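PDB 2PO3: 4-dehydrase from Streptomyces venezuelae, which probably acts as a pyridoxal phosphate-dependent aminotransferase on a TDP-linked sugar in the biosynthesis of desosamine. Local coordinates for residues G63-R68 against A209-D214. Residues are numbered along the deposited sequence; the frame is centred on the assembly and turned at random.
Sequences GLAGVR and AVVTDD
Val67 and Arg68 meet Asp213 just where the chain leaves helix 52-65 and strand 208-212 ends. The tightly packed part is mostly apolar. Val67 lowers CG2 onto the strand, 3.7 Å from Val211 CB and 3.5 Å from the backbone Thr212 N. Its other methyl, CG1, lies anti to the carbonyl carbon (chi1 -54°) and faces the Asp213 carboxylate. Val67 CB lies 3.3 Å from Asp213 OD1. Ala65 CB adds a looser touch to Val211 CG2 at 3.9 Å. Val61 and Phe194 also pack on Val211, burying this side between helix and sheet. Gly66 ends the helix in a Schellman motif, and its positive phi turns the chain toward strand 69-73.

The Arg68 side is polar and more exposed. Asp213 OD1 accepts from the backbone Arg68 N at 2.7 Å, nearly along its C-O axis; the N-H...O angle is 140°, so the bond is bent. The Arg68 side chain runs extended from CG to NE and crosses the Asp213 side chain at about a right angle. Guanidinium and carboxylate stack with their planes 15° apart. Asp213 OD1 sits 3.4 Å above the Arg68 guanidinium plane, toward its rim. The salt bridge from Arg68 NE is therefore electrostatic, since no N-H points at the oxygen. Arg68 NH1 gives a weak hydrogen bond to Asp213 O at 3.2 Å; His69 NE2 makes another, also weak.

An alanine in place of Asp213 would probably leave Arg68 N without this acceptor and the guanidinium without its counter-charge, with only the weak NH1 bond, among these contacts, to hold it. One carboxylate oxygen serves a backbone N-H and a stacked positive charge. This pairing ties the helix exit to the strand end and would favour an ionised aspartate.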
loop_
_atom_site.group_PDB
_atom_site.type_symbol
_atom_site.label_atom_id
_atom_site.label_comp_id
_atom_site.label_asym_id
_atom_site.label_seq_id
_atom_site.Cartn_x
_atom_site.Cartn_y
_atom_site.Cartn_z
ATOM N N GLY A 63 -20.525 6.015 6.589
ATOM C CA GLY A 63 -21.673 6.160 7.445
ATOM C C GLY A 63 -21.234 6.278 8.880
ATOM O O GLY A 63 -21.690 7.171 9.597
ATOM N N LEU A 64 -20.338 5.358 9.243
ATOM C CA LEU A 64 -19.772 5.263 10.579
ATOM C C LEU A 64 -19.068 6.532 11.066
ATOM O O LEU A 64 -19.057 6.796 12.275
ATOM C CB LEU A 64 -18.808 4.064 10.656
ATOM C CG LEU A 64 -19.498 2.728 10.868
ATOM C CD1 LEU A 64 -18.443 1.632 10.848
ATOM C CD2 LEU A 64 -20.198 2.687 12.220
ATOM N N ALA A 65 -18.474 7.278 10.106
ATOM C CA ALA A 65 -17.756 8.523 10.317
ATOM C C ALA A 65 -18.719 9.710 10.381
ATOM O O ALA A 65 -18.374 10.839 10.764
ATOM C CB ALA A 65 -16.857 8.688 9.092
ATOM N N GLY A 66 -19.957 9.442 9.961
ATOM C CA GLY A 66 -20.969 10.479 9.910
ATOM C C GLY A 66 -20.645 11.491 8.779
ATOM O O GLY A 66 -21.003 12.669 8.842
ATOM N N VAL A 67 -19.934 11.056 7.726
ATOM C CA VAL A 67 -19.591 11.936 6.606
ATOM C C VAL A 67 -20.117 11.316 5.326
ATOM O O VAL A 67 -20.586 10.153 5.341
ATOM C CB VAL A 67 -18.145 12.398 6.459
ATOM C CG1 VAL A 67 -17.693 13.047 7.747
ATOM C CG2 VAL A 67 -17.212 11.268 6.050
ATOM N N ARG A 68 -20.029 12.108 4.244
ATOM C CA ARG A 68 -20.540 11.628 2.963
ATOM C C ARG A 68 -19.587 10.808 2.159
ATOM O O ARG A 68 -20.029 9.934 1.411
ATOM C CB ARG A 68 -20.977 12.761 2.064
ATOM C CG ARG A 68 -22.080 13.574 2.705
ATOM C CD ARG A 68 -22.310 14.943 2.065
ATOM N NE ARG A 68 -22.851 15.873 3.054
ATOM C CZ ARG A 68 -22.299 17.034 3.358
ATOM N NH1 ARG A 68 -21.191 17.448 2.750
ATOM N NH2 ARG A 68 -22.870 17.797 4.289
ATOM N N ALA A 209 -8.792 4.162 5.228
ATOM C CA ALA A 209 -9.822 5.008 4.624
ATOM C C ALA A 209 -9.679 6.439 5.044
ATOM O O ALA A 209 -9.493 6.744 6.224
ATOM C CB ALA A 209 -11.231 4.673 5.054
ATOM N N VAL A 210 -9.801 7.302 4.049
ATOM C CA VAL A 210 -9.753 8.733 4.246
ATOM C C VAL A 210 -11.201 9.148 4.101
ATOM O O VAL A 210 -11.804 8.872 3.056
ATOM C CB VAL A 210 -8.896 9.412 3.193
ATOM C CG1 VAL A 210 -8.707 10.888 3.534
ATOM C CG2 VAL A 210 -7.544 8.713 3.153
ATOM N N VAL A 211 -11.739 9.752 5.157
ATOM C CA VAL A 211 -13.124 10.191 5.160
ATOM C C VAL A 211 -13.262 11.713 5.250
ATOM O O VAL A 211 -12.539 12.394 5.975
ATOM C CB VAL A 211 -13.987 9.516 6.223
ATOM C CG1 VAL A 211 -14.044 8.010 6.017
ATOM C CG2 VAL A 211 -13.498 9.897 7.625
ATOM N N THR A 212 -14.224 12.237 4.503
ATOM C CA THR A 212 -14.461 13.661 4.483
ATOM C C THR A 212 -15.822 14.017 3.929
ATOM O O THR A 212 -16.433 13.240 3.172
ATOM C CB THR A 212 -13.389 14.349 3.615
ATOM O OG1 THR A 212 -13.513 15.760 3.738
ATOM C CG2 THR A 212 -13.529 13.914 2.148
ATOM N N ASP A 213 -16.283 15.221 4.274
ATOM C CA ASP A 213 -17.564 15.681 3.773
ATOM C C ASP A 213 -17.353 16.472 2.473
ATOM O O ASP A 213 -18.276 16.697 1.681
ATOM C CB ASP A 213 -18.335 16.467 4.854
ATOM C CG ASP A 213 -19.488 15.715 5.461
ATOM O OD1 ASP A 213 -20.021 14.725 4.950
ATOM O OD2 ASP A 213 -19.873 16.260 6.588
ATOM N N ASP A 214 -16.085 16.860 2.264
ATOM C CA ASP A 214 -15.605 17.621 1.116
ATOM C C ASP A 214 -15.436 16.783 -0.145
ATOM O O ASP A 214 -14.432 16.100 -0.332
ATOM C CB ASP A 214 -14.252 18.231 1.478
ATOM C CG ASP A 214 -13.827 19.230 0.462
ATOM O OD1 ASP A 214 -14.277 19.274 -0.658
ATOM O OD2 ASP A 214 -12.892 20.014 0.899
#